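Local coordinates for tRNA threonylcarbamoyladenosine biosynthesis protein TsaB (Pseudomonas aeruginosa, PDB 5BR9) that probably takes part in making the threonylcarbamoyladenosine modification of tRNA, as a TsaB member of the KAE1/TsaD family, at residues 9-14 against 64-69; 17-22 against 192-197; 21-26 against 34-39; 70-75 against 219-224; 102-107 against 122-127. All blocks are in the same frame, centred on the assembly; numbering follows the deposited sequence. Where two conformers were deposited one is given.

Contact 1: 9-14 against 64-69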
# COMPACT_ATOMS: atom_id res chain seq x y z
N MET A 9 -5.47 10.84 -28.90
CA MET A 9 -4.86 11.52 -27.76
C MET A 9 -5.01 10.73 -26.47
O MET A 9 -6.07 10.18 -26.20
CB MET A 9 -5.41 12.93 -27.62
CG MET A 9 -4.86 13.83 -28.72
SD MET A 9 -5.02 15.59 -28.39
CE MET A 9 -6.79 15.81 -28.57
N SER A 10 -3.94 10.68 -25.68
CA SER A 10 -3.91 9.83 -24.49
C SER A 10 -4.48 10.50 -23.26
O SER A 10 -4.34 11.70 -23.06
CB SER A 10 -2.47 9.41 -24.18
OG SER A 10 -1.95 8.55 -25.18
N THR A 11 -5.10 9.70 -22.41
CA THR A 11 -5.55 10.20 -21.14
C THR A 11 -4.74 9.50 -20.06
O THR A 11 -4.78 8.28 -19.94
CB THR A 11 -7.07 10.00 -20.95
OG1 THR A 11 -7.76 10.70 -21.99
CG2 THR A 11 -7.53 10.56 -19.62
N LEU A 12 -3.95 10.27 -19.32
CA LEU A 12 -3.05 9.72 -18.29
C LEU A 12 -3.31 10.31 -16.93
O LEU A 12 -3.45 11.53 -16.78
CB LEU A 12 -1.57 9.96 -18.66
CG LEU A 12 -1.03 9.36 -19.95
CD1 LEU A 12 0.43 9.78 -20.18
CD2 LEU A 12 -1.19 7.81 -19.96
N LEU A 13 -3.30 9.45 -15.92
CA LEU A 13 -3.48 9.85 -14.53
C LEU A 13 -2.14 9.69 -13.80
O LEU A 13 -1.45 8.67 -13.95
CB LEU A 13 -4.58 9.00 -13.84
CG LEU A 13 -4.92 9.28 -12.38
CD1 LEU A 13 -5.50 10.69 -12.23
CD2 LEU A 13 -5.88 8.23 -11.80
N ALA A 14 -1.76 10.71 -13.04
CA ALA A 14 -0.50 10.71 -12.32
C ALA A 14 -0.71 11.04 -10.85
O ALA A 14 -1.56 11.86 -10.52
CB ALA A 14 0.48 11.69 -12.94
N ALA A 64 -11.96 6.49 -18.76
CA ALA A 64 -11.29 7.12 -19.90
C ALA A 64 -9.76 7.09 -19.77
O ALA A 64 -9.04 7.35 -20.74
CB ALA A 64 -11.76 8.58 -20.04
N VAL A 65 -9.27 6.74 -18.58
CA VAL A 65 -7.83 6.70 -18.28
C VAL A 65 -7.13 5.54 -18.99
O VAL A 65 -7.55 4.38 -18.89
CB VAL A 65 -7.60 6.63 -16.76
CG1 VAL A 65 -6.14 6.37 -16.43
CG2 VAL A 65 -8.10 7.91 -16.07
N ASP A 66 -6.05 5.86 -19.70
CA ASP A 66 -5.33 4.85 -20.48
C ASP A 66 -4.25 4.13 -19.68
O ASP A 66 -3.95 2.96 -19.92
CB ASP A 66 -4.72 5.52 -21.71
CG ASP A 66 -5.79 6.07 -22.67
OD1 ASP A 66 -6.83 5.40 -22.84
OD2 ASP A 66 -5.59 7.16 -23.25
N ALA A 67 -3.65 4.85 -18.73
CA ALA A 67 -2.57 4.30 -17.91
C ALA A 67 -2.40 5.16 -16.66
O ALA A 67 -2.81 6.33 -16.63
CB ALA A 67 -1.27 4.24 -18.71
N ILE A 68 -1.83 4.56 -15.61
CA ILE A 68 -1.65 5.27 -14.34
C ILE A 68 -0.18 5.33 -13.98
O ILE A 68 0.49 4.30 -13.93
CB ILE A 68 -2.44 4.62 -13.20
CG1 ILE A 68 -3.91 4.43 -13.62
CG2 ILE A 68 -2.36 5.47 -11.97
CD1 ILE A 68 -4.71 3.60 -12.65
N ALA A 69 0.32 6.54 -13.78
CA ALA A 69 1.71 6.76 -13.41
C ALA A 69 1.85 7.15 -11.95
O ALA A 69 0.97 7.82 -11.41
CB ALA A 69 2.32 7.83 -14.29
O HOH W 1 -7.65 7.95 -24.88
O HOH W 2 -3.24 6.15 -25.19
O HOH W 3 -9.36 8.81 -23.08
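Leu-13 and Thr-11 meet residues 64-69 where strand 12-16 runs parallel to strand 67-71, the pairing at the middle of a sheet with the strand order 3-2-1-4-5, the hallmark of the ribonuclease H-like fold shared by the actin-type ATPase clan. Leu-13 has the most surface covered. Its backbone brackets Ile-68 in the usual parallel manner: Leu-13 N donates to Ala-67 O at 3.2 Å, and Leu-13 O receives Ala-69 N at 2.8 Å. Leu-13 CB rests 4.0 Å from Val-65 CG1. Ile-68 sits on the same face of the sheet and packs under Val-87 and Leu-90 of helix 77-94. Leu-12, Ala-14, Ala-67 and Ala-69 turn to the other face, beneath helix 196-208; there Leu-12 CD2 touches Ala-67 CB at 3.8 Å.

Ahead of the strand, Asp-66 takes hold of Thr-11 by both ends of its backbone. Asp-66 N gives a 2.7 Å bond to Thr-11 O, while Thr-11 N gives another of 2.7 Å to Asp-66 OD2. This second bond is almost straight (173° at the hydrogen), although the N-H comes in from above the carboxylate, 37° out of its plane. OD2 also accepts from a water that donates to Met-9 O as well, and weakly from a second water beside Ser-10 OG; such a set of donors would be expected to favour the ionised carboxylate. Thr-11 CB presses on Ala-64 O at 3.3 Å, and a third water joins Thr-11 OG1 to that same carbonyl, donating to Ala-64 O over 2.8 Å.

Contact 2: 17-22 against 192-197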
# COMPACT_ATOMS: atom_id res chain seq x y z
N THR A 17 2.94 10.46 -3.76
CA THR A 17 2.78 10.50 -2.32
C THR A 17 4.08 10.17 -1.61
O THR A 17 4.07 9.72 -0.47
CB THR A 17 1.71 9.49 -1.84
OG1 THR A 17 2.06 8.19 -2.32
CG2 THR A 17 0.34 9.86 -2.37
N SER A 18 5.19 10.40 -2.29
CA SER A 18 6.51 10.00 -1.76
C SER A 18 7.00 10.95 -0.67
O SER A 18 8.01 10.68 0.00
CB SER A 18 7.53 9.92 -2.91
OG SER A 18 7.79 11.19 -3.48
N THR A 19 6.38 12.12 -0.57
CA THR A 19 6.80 13.11 0.41
C THR A 19 5.63 13.52 1.26
O THR A 19 4.56 12.93 1.16
CB THR A 19 7.42 14.37 -0.27
OG1 THR A 19 6.41 15.06 -1.03
CG2 THR A 19 8.57 13.99 -1.19
N GLU A 20 5.83 14.55 2.08
CA GLU A 20 4.75 15.16 2.86
C GLU A 20 3.74 15.83 1.91
O GLU A 20 2.62 16.17 2.31
CB GLU A 20 5.32 16.18 3.86
CG GLU A 20 5.90 17.43 3.20
CD GLU A 20 6.47 18.43 4.21
OE1 GLU A 20 7.28 19.28 3.80
OE2 GLU A 20 6.10 18.36 5.41
N ALA A 21 4.15 16.02 0.66
CA ALA A 21 3.27 16.53 -0.39
C ALA A 21 2.48 15.39 -1.02
O ALA A 21 3.00 14.29 -1.23
CB ALA A 21 4.07 17.27 -1.46
N CYS A 22 1.20 15.66 -1.29
CA CYS A 22 0.35 14.74 -1.99
C CYS A 22 -0.15 15.43 -3.26
O CYS A 22 -0.70 16.53 -3.21
CB CYS A 22 -0.81 14.28 -1.11
SG CYS A 22 -1.81 12.99 -1.87
N LEU A 192 12.92 21.67 -2.62
CA LEU A 192 12.08 21.22 -3.74
C LEU A 192 11.64 19.76 -3.62
O LEU A 192 12.45 18.86 -3.34
CB LEU A 192 12.81 21.41 -5.07
CG LEU A 192 11.88 21.40 -6.28
CD1 LEU A 192 11.03 22.69 -6.34
CD2 LEU A 192 12.67 21.16 -7.56
N LEU A 193 10.36 19.54 -3.87
CA LEU A 193 9.71 18.24 -3.73
C LEU A 193 9.14 17.79 -5.09
O LEU A 193 9.00 18.60 -6.00
CB LEU A 193 8.60 18.32 -2.67
CG LEU A 193 9.03 18.69 -1.24
CD1 LEU A 193 7.83 18.70 -0.29
CD2 LEU A 193 10.11 17.71 -0.72
N PRO A 194 8.85 16.48 -5.25
CA PRO A 194 8.19 15.97 -6.45
C PRO A 194 6.81 16.58 -6.65
O PRO A 194 6.16 16.92 -5.69
CB PRO A 194 8.08 14.47 -6.17
CG PRO A 194 9.18 14.18 -5.25
CD PRO A 194 9.28 15.39 -4.36
N HIS A 195 6.38 16.72 -7.90
CA HIS A 195 5.09 17.31 -8.22
C HIS A 195 4.44 16.45 -9.33
O HIS A 195 5.09 16.13 -10.34
CB HIS A 195 5.29 18.75 -8.66
CG HIS A 195 4.05 19.58 -8.68
ND1 HIS A 195 2.95 19.26 -9.45
CD2 HIS A 195 3.76 20.77 -8.09
CE1 HIS A 195 2.02 20.18 -9.28
NE2 HIS A 195 2.49 21.11 -8.47
N ALA A 196 3.20 16.03 -9.13
CA ALA A 196 2.52 15.16 -10.09
C ALA A 196 2.48 15.75 -11.50
O ALA A 196 2.44 15.02 -12.50
CB ALA A 196 1.12 14.84 -9.62
N GLU A 197 2.48 17.08 -11.60
CA GLU A 197 2.51 17.74 -12.91
C GLU A 197 3.74 17.32 -13.72
O GLU A 197 3.67 17.09 -14.93
CB GLU A 197 2.49 19.26 -12.75
CG GLU A 197 2.65 19.99 -14.07
CD GLU A 197 2.56 21.50 -13.94
OE1 GLU A 197 2.38 22.00 -12.81
OE2 GLU A 197 2.66 22.18 -14.98
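Thr-19 and Pro-194 reach toward each other tip to tip, the methyl CG2 of Thr-19 standing 3.5 Å from CD of the Pro-194 ring. Thr-19 meets Leu-193 differently: the two side chains cross obliquely, with Thr-19 OG1 4.0 Å from Leu-193 CD1 and Thr-19 CG2 beside Leu-193 CD2. OG1 lies between the backbone N and the carbonyl carbon (chi1 66°), where it accepts Ala-21 N at 3.0 Å and forms an ST turn; CG2 is thereby left facing the proline. Leu-193 CD1 also has Ala-21 CB at 4.2 Å, and the poorly ordered Glu-20 crosses Leu-193 at about a right angle. On the other flank Ser-18 OG approaches Pro-194 CG at 3.7 Å, but its stronger partner is Asp-16.

The turn at 17-20 links the first two strands of the sheet, a position that forms a phosphate-binding loop in nucleotide-binding members of the actin-like clan. Residues 192-195 lead into helix 196-208, where His-195 is the N-cap: its ND1 accepts Glu-197 N at 3.1 Å, the donor lying in the ring plane.

Across the two segments the touches are carbon on carbon or carbon on oxygen. With Thr-19 OG1 spent on Ala-21 N and Ser-18 OG on Asp-16, the join between these segments rests mainly on van der Waals fit and burial of apolar surface.

Contact 3: 21-26 against 34-39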
# COMPACT_ATOMS: atom_id res chain seq x y z
N ALA A 21 4.15 16.02 0.66
CA ALA A 21 3.27 16.53 -0.39
C ALA A 21 2.48 15.39 -1.02
O ALA A 21 3.00 14.29 -1.23
CB ALA A 21 4.07 17.27 -1.46
N CYS A 22 1.20 15.66 -1.29
CA CYS A 22 0.35 14.74 -1.99
C CYS A 22 -0.15 15.43 -3.26
O CYS A 22 -0.70 16.53 -3.21
CB CYS A 22 -0.81 14.28 -1.11
SG CYS A 22 -1.81 12.99 -1.87
N SER A 23 0.06 14.83 -4.42
CA SER A 23 -0.36 15.52 -5.63
C SER A 23 -0.84 14.57 -6.71
O SER A 23 -0.46 13.39 -6.74
CB SER A 23 0.78 16.41 -6.16
OG SER A 23 1.87 15.64 -6.59
N VAL A 24 -1.73 15.09 -7.55
CA VAL A 24 -2.36 14.30 -8.60
C VAL A 24 -2.39 15.15 -9.86
O VAL A 24 -2.50 16.38 -9.81
CB VAL A 24 -3.77 13.83 -8.18
CG1 VAL A 24 -3.71 12.97 -6.91
CG2 VAL A 24 -4.70 15.03 -7.96
N ALA A 25 -2.32 14.52 -11.01
CA ALA A 25 -2.33 15.28 -12.25
C ALA A 25 -3.01 14.45 -13.31
O ALA A 25 -3.08 13.21 -13.21
CB ALA A 25 -0.91 15.68 -12.66
N LEU A 26 -3.55 15.13 -14.31
CA LEU A 26 -4.31 14.47 -15.34
C LEU A 26 -3.99 15.09 -16.68
O LEU A 26 -3.98 16.32 -16.82
CB LEU A 26 -5.80 14.59 -15.04
CG LEU A 26 -6.71 13.97 -16.10
CD1 LEU A 26 -6.60 12.46 -16.02
CD2 LEU A 26 -8.13 14.40 -15.85
N SER A 34 -3.51 19.73 -12.58
CA SER A 34 -2.91 19.14 -11.38
C SER A 34 -3.39 19.80 -10.11
O SER A 34 -3.89 20.93 -10.13
CB SER A 34 -1.37 19.19 -11.44
OG SER A 34 -0.89 20.53 -11.38
N HIS A 35 -3.23 19.08 -9.00
CA HIS A 35 -3.48 19.64 -7.68
C HIS A 35 -2.46 19.08 -6.69
O HIS A 35 -2.03 17.93 -6.78
CB HIS A 35 -4.92 19.38 -7.23
CG HIS A 35 -5.93 20.22 -7.96
ND1 HIS A 35 -6.09 21.57 -7.72
CD2 HIS A 35 -6.81 19.91 -8.94
CE1 HIS A 35 -7.03 22.05 -8.51
NE2 HIS A 35 -7.48 21.06 -9.26
N TYR A 36 -2.07 19.94 -5.75
CA TYR A 36 -0.93 19.69 -4.89
C TYR A 36 -1.24 20.17 -3.46
O TYR A 36 -1.69 21.29 -3.27
CB TYR A 36 0.29 20.41 -5.50
CG TYR A 36 1.63 20.35 -4.79
CD1 TYR A 36 2.64 19.51 -5.25
CD2 TYR A 36 1.92 21.20 -3.72
CE1 TYR A 36 3.89 19.47 -4.63
CE2 TYR A 36 3.17 21.17 -3.09
CZ TYR A 36 4.15 20.31 -3.55
OH TYR A 36 5.39 20.29 -2.93
N GLU A 37 -1.04 19.31 -2.47
CA GLU A 37 -1.26 19.69 -1.07
C GLU A 37 -0.15 19.16 -0.16
O GLU A 37 0.30 18.03 -0.34
CB GLU A 37 -2.61 19.16 -0.57
CG GLU A 37 -3.83 19.83 -1.16
CD GLU A 37 -5.13 19.23 -0.65
OE1 GLU A 37 -5.13 18.59 0.43
OE2 GLU A 37 -6.15 19.40 -1.34
N VAL A 38 0.28 19.96 0.81
CA VAL A 38 1.16 19.43 1.84
C VAL A 38 0.29 18.94 2.99
O VAL A 38 -0.42 19.72 3.62
CB VAL A 38 2.24 20.46 2.30
CG1 VAL A 38 3.18 20.79 1.15
CG2 VAL A 38 1.62 21.71 2.84
N ILE A 39 0.33 17.63 3.24
CA ILE A 39 -0.49 17.01 4.28
C ILE A 39 0.22 15.79 4.85
O ILE A 39 0.03 14.67 4.36
CB ILE A 39 -1.90 16.63 3.75
CG1 ILE A 39 -1.82 16.08 2.32
CG2 ILE A 39 -2.86 17.81 3.84
CD1 ILE A 39 -2.32 14.65 2.20
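Cys-22 pairs with Glu-37, and Val-24 with His-35, through two backbone hydrogen bonds each, which makes these the hydrogen-bonded pairs of two antiparallel strands. The shortest of the four is Cys-22 N to Glu-37 O at 2.7 Å, nearly straight; the longest is Val-24 N to His-35 O at 3.0 Å.

The non-hydrogen-bonded pairs, Ser-23 with Tyr-36 in between and Ala-21 with Val-38 and Ala-25 with Ser-34 at the ends, bring the chains closer together. CA-H...O contacts accompany the bonds, among them Ser-23 CA to His-35 O at 3.1 Å and Ser-34 CA to Val-24 O at 3.2 Å.

Side-chain packing is led by Tyr-36. With CG anti to the backbone N (chi1 179°), its ring runs across toward the neighbouring strand: CD1 meets Ser-23 CB at 3.7 Å, and further out the phenol OH reaches Ala-21 CB at 3.6 Å. Both neighbours approach the ring obliquely. Beyond them the Tyr-36 ring stacks with His-195, and Ser-23 OG accepts from Ala-196 N at the start of helix 196-208. At the far end of this face Ala-25 CB touches Ser-34 CB at 3.7 Å. On the reverse face Cys-22 CB is met by Ile-39 CD1, also at 3.7 Å, where Ile-39 has already left the strand. Cys-22 and Val-24 there pack on helix 43-58, through His-43 and Leu-54 respectively.

With strands 21-28 and 31-38 joined by a short connection, this is a beta hairpin; it supplies the antiparallel border of the mixed sheet, as the second and third strands do in ribonuclease H-like domains.

Contact 4: 70-75 against 219-224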
# COMPACT_ATOMS: atom_id res chain seq x y z
N PHE A 70 2.95 6.75 -11.32
CA PHE A 70 3.19 7.11 -9.93
C PHE A 70 4.69 7.25 -9.64
O PHE A 70 5.50 6.61 -10.31
CB PHE A 70 2.58 6.07 -8.98
CG PHE A 70 3.24 4.73 -9.04
CD1 PHE A 70 4.17 4.35 -8.08
CD2 PHE A 70 2.94 3.85 -10.07
CE1 PHE A 70 4.79 3.11 -8.15
CE2 PHE A 70 3.56 2.60 -10.13
CZ PHE A 70 4.48 2.24 -9.19
N GLY A 71 5.04 8.06 -8.65
CA GLY A 71 6.41 8.12 -8.19
C GLY A 71 6.75 6.89 -7.36
O GLY A 71 6.12 6.63 -6.34
N ARG A 72 7.75 6.12 -7.79
CA ARG A 72 8.08 4.87 -7.11
C ARG A 72 9.17 5.06 -6.06
O ARG A 72 9.81 4.11 -5.63
CB ARG A 72 8.52 3.81 -8.14
CG ARG A 72 9.59 4.28 -9.13
CD ARG A 72 11.00 4.03 -8.63
NE ARG A 72 11.98 4.08 -9.72
CZ ARG A 72 13.21 4.56 -9.60
NH1 ARG A 72 13.62 5.05 -8.44
NH2 ARG A 72 14.04 4.55 -10.65
N GLY A 73 9.37 6.30 -5.64
CA GLY A 73 10.45 6.62 -4.74
C GLY A 73 11.68 7.01 -5.54
O GLY A 73 11.63 7.09 -6.77
N PRO A 74 12.81 7.24 -4.86
CA PRO A 74 12.92 7.11 -3.41
C PRO A 74 12.26 8.24 -2.64
O PRO A 74 11.94 9.28 -3.22
CB PRO A 74 14.43 7.10 -3.19
CG PRO A 74 14.96 7.94 -4.32
CD PRO A 74 14.08 7.66 -5.48
N GLY A 75 12.06 8.04 -1.34
CA GLY A 75 11.34 8.99 -0.50
C GLY A 75 10.89 8.30 0.78
O GLY A 75 11.60 7.44 1.29
N LEU A 219 6.63 -5.81 -10.63
CA LEU A 219 6.80 -4.38 -10.73
C LEU A 219 8.27 -3.99 -10.65
O LEU A 219 8.97 -4.43 -9.72
CB LEU A 219 6.01 -3.69 -9.62
CG LEU A 219 5.33 -2.36 -9.86
CD1 LEU A 219 4.73 -2.32 -11.25
CD2 LEU A 219 4.26 -2.20 -8.79
N PRO A 220 8.74 -3.17 -11.60
CA PRO A 220 10.12 -2.68 -11.61
C PRO A 220 10.30 -1.58 -10.56
O PRO A 220 10.75 -0.47 -10.85
CB PRO A 220 10.30 -2.15 -13.04
CG PRO A 220 8.91 -1.67 -13.41
CD PRO A 220 7.97 -2.66 -12.76
N VAL A 221 9.91 -1.90 -9.33
CA VAL A 221 10.09 -1.04 -8.18
C VAL A 221 10.78 -1.90 -7.14
O VAL A 221 10.29 -2.97 -6.80
CB VAL A 221 8.75 -0.46 -7.66
CG1 VAL A 221 8.96 0.44 -6.45
CG2 VAL A 221 8.03 0.29 -8.77
N TYR A 222 11.94 -1.46 -6.66
CA TYR A 222 12.75 -2.29 -5.79
C TYR A 222 13.09 -1.58 -4.49
O TYR A 222 14.13 -0.92 -4.39
CB TYR A 222 14.04 -2.70 -6.50
CG TYR A 222 13.86 -3.13 -7.94
CD1 TYR A 222 13.04 -4.19 -8.28
CD2 TYR A 222 14.55 -2.49 -8.97
CE1 TYR A 222 12.89 -4.60 -9.59
CE2 TYR A 222 14.42 -2.89 -10.28
CZ TYR A 222 13.58 -3.94 -10.59
OH TYR A 222 13.44 -4.34 -11.91
N LEU A 223 12.23 -1.74 -3.49
CA LEU A 223 12.42 -1.10 -2.19
C LEU A 223 13.27 -1.97 -1.26
O LEU A 223 13.15 -3.19 -1.25
CB LEU A 223 11.07 -0.78 -1.55
CG LEU A 223 10.15 0.17 -2.33
CD1 LEU A 223 8.81 0.30 -1.63
CD2 LEU A 223 10.78 1.55 -2.52
N ARG A 224 14.12 -1.32 -0.47
CA ARG A 224 15.05 -2.01 0.43
C ARG A 224 14.35 -2.58 1.65
O ARG A 224 13.86 -1.85 2.51
CB ARG A 224 16.17 -1.05 0.87
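The glycine-rich loop that follows strand 67-71 of the ribonuclease H-like sheet meets the last modelled part of the chain through Arg-72 and Val-221. Val-221 straddles the root of the arginine: its CG2 lies 3.6 Å from Arg-72 CB and its CG1 3.8 Å from the same atom. CG2 also touches the tip of Phe-70, whose CZ is 4.1 Å away. Leu-219 CD2 comes to the same CZ at a loose distance. Ala-100 of strand 98-101 packs on Phe-70, Arg-72 and Val-221 alike, which places the tail beside the border strand of the sheet.

Beyond CB the arginine leaves the tail. A chi2 of 90° bends CD away from an extended course; the guanidinium lies near its own loop, where NH1 makes a weak 3.3 Å bond to Gly-73 O and a salt bridge to Glu-149. Gly-73 has phi 92° and psi -175°, a conformation in which a CB would run into the carbonyl O of Arg-72. The peptide between Gly-73 and Pro-74 is cis. The poorly ordered Leu-223 adds a slight touch, with CD2 4.1 Å from Arg-72 O.

The tail is shaped by Pro-220, the centre of an inverse gamma turn. That turn carries Leu-219 and Val-221, on either side of the proline, toward the Phe-70 ring, and is closed by a backbone bond of 2.7 Å from Val-221 N to Leu-219 O.

Contact 5: 102-107 against 122-127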
# COMPACT_ATOMS: atom_id res chain seq x y z
N SER A 102 10.73 7.44 -11.41
CA SER A 102 11.60 7.84 -10.33
C SER A 102 11.29 9.22 -9.81
O SER A 102 11.14 10.16 -10.57
CB SER A 102 13.07 7.79 -10.80
OG SER A 102 13.88 8.45 -9.86
N ASP A 103 11.28 9.36 -8.49
CA ASP A 103 11.11 10.67 -7.89
C ASP A 103 12.31 11.60 -8.08
O ASP A 103 12.15 12.82 -8.03
CB ASP A 103 10.77 10.52 -6.41
CG ASP A 103 9.28 10.24 -6.21
OD1 ASP A 103 8.90 9.10 -5.94
OD2 ASP A 103 8.48 11.20 -6.32
N LEU A 104 13.50 11.04 -8.30
CA LEU A 104 14.66 11.86 -8.66
C LEU A 104 14.45 12.50 -10.04
O LEU A 104 14.69 13.69 -10.24
CB LEU A 104 15.96 11.00 -8.62
CG LEU A 104 16.39 10.51 -7.23
CD1 LEU A 104 17.38 9.36 -7.29
CD2 LEU A 104 16.97 11.65 -6.37
N ALA A 105 13.95 11.70 -10.99
CA ALA A 105 13.59 12.24 -12.32
C ALA A 105 12.51 13.30 -12.19
O ALA A 105 12.59 14.36 -12.82
CB ALA A 105 13.13 11.12 -13.27
N ILE A 106 11.51 13.04 -11.35
CA ILE A 106 10.41 14.00 -11.22
C ILE A 106 10.94 15.35 -10.73
O ILE A 106 10.56 16.41 -11.25
CB ILE A 106 9.31 13.46 -10.31
CG1 ILE A 106 8.71 12.19 -10.90
CG2 ILE A 106 8.23 14.51 -10.13
CD1 ILE A 106 7.86 11.42 -9.92
N LEU A 107 11.82 15.31 -9.73
CA LEU A 107 12.50 16.50 -9.24
C LEU A 107 13.24 17.23 -10.35
O LEU A 107 13.26 18.45 -10.40
CB LEU A 107 13.52 16.14 -8.17
CG LEU A 107 13.11 15.95 -6.74
CD1 LEU A 107 14.39 15.64 -5.94
CD2 LEU A 107 12.40 17.20 -6.24
N ALA A 122 19.79 15.62 -8.86
CA ALA A 122 18.72 15.43 -7.89
C ALA A 122 19.23 14.64 -6.69
O ALA A 122 19.91 13.63 -6.85
CB ALA A 122 17.54 14.74 -8.54
N ALA A 123 18.93 15.12 -5.50
CA ALA A 123 19.32 14.44 -4.28
C ALA A 123 18.19 14.47 -3.28
O ALA A 123 17.68 15.54 -2.96
CB ALA A 123 20.59 15.08 -3.66
N ILE A 124 17.80 13.29 -2.81
CA ILE A 124 16.73 13.12 -1.83
C ILE A 124 17.31 12.48 -0.59
O ILE A 124 18.02 11.47 -0.67
CB ILE A 124 15.57 12.27 -2.41
CG1 ILE A 124 14.89 13.02 -3.56
CG2 ILE A 124 14.59 11.90 -1.31
CD1 ILE A 124 13.85 12.19 -4.31
N ASP A 125 17.00 13.04 0.57
CA ASP A 125 17.52 12.54 1.82
C ASP A 125 17.11 11.09 1.99
O ASP A 125 15.98 10.74 1.74
CB ASP A 125 17.00 13.34 3.01
CG ASP A 125 17.76 13.03 4.28
OD1 ASP A 125 17.26 13.31 5.38
OD2 ASP A 125 18.85 12.44 4.18
N ALA A 126 18.07 10.25 2.34
CA ALA A 126 17.79 8.85 2.66
C ALA A 126 18.00 8.67 4.15
O ALA A 126 18.48 9.58 4.83
CB ALA A 126 18.70 7.90 1.87
N ARG A 127 17.62 7.52 4.67
CA ARG A 127 17.90 7.27 6.07
C ARG A 127 19.41 7.07 6.27
O ARG A 127 20.15 6.76 5.33
CB ARG A 127 17.12 6.04 6.55
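Ile-124 faces Leu-104 and Leu-107 across a buried, apolar seam, and its longer branch can be traced from root to tip. CB points toward the helix. The first torsion sets CG1 anti to the carbonyl carbon, beside the backbone N (chi1 -66°), where it faces two leucine methyls: Leu-107 CD1 at 3.6 Å and Leu-104 CD2 at 3.8 Å. A second anti step (chi2 173°) then carries CD1 onward. This end methyl keeps both leucines as neighbours, again with Leu-104 CD2 at 3.8 Å, and gains Asp-103 CB at 4.1 Å.

Helix 103-115 follows the last strand of the N-terminal five-stranded sheet, and strand 119-125 opens the second one, which repeats the 3-2-1-4-5 order; the pairing therefore lies where the two ribonuclease H-like halves of an actin-type fold join. The axes of the short helix and strand segments approach to 7.9 Å, their N-to-C directions 126° apart.

Ala-122, one full strand repeat before Ile-124, points the same way. Its CB sits against the helix backbone, 3.5 Å from Leu-104 O, and also against Leu-104 CD2 and Leu-107 CD1. Leu-104 CD2 reaches past it to Ala-122 O at 3.6 Å.

Ser-102 is the N-cap of the helix, although OG takes Leu-104 N and Ala-105 N in weak bonds and is also hydrogen-bonded to Glu-149. Asp-103 turns its carboxylate away from the seam: OD1 accepts from Gly-73 N, while OD2 has a weak bond with Ser-18 OG and stands close to the like-charged Asp-16.

From the N terminus, contact 1 opens on the first strand and closes at 64-69. Within that loop contact 3 opens and closes, completing the hairpin 21-28/31-38. Contact 2 starts from the same stretch as contact 3, sharing Ala-21 and Cys-22, but closes only at 192-197, so it crosses contact 1. Contact 4 opens at 70-75, right after contact 1 closes, and ends at 219-224, crossing contact 2. Contact 5 falls inside the loops of both contacts 2 and 4. Contacts 1 and 3 build the first sheet, contacts 2 and 4 bring later chain to it, and contact 5 joins the second.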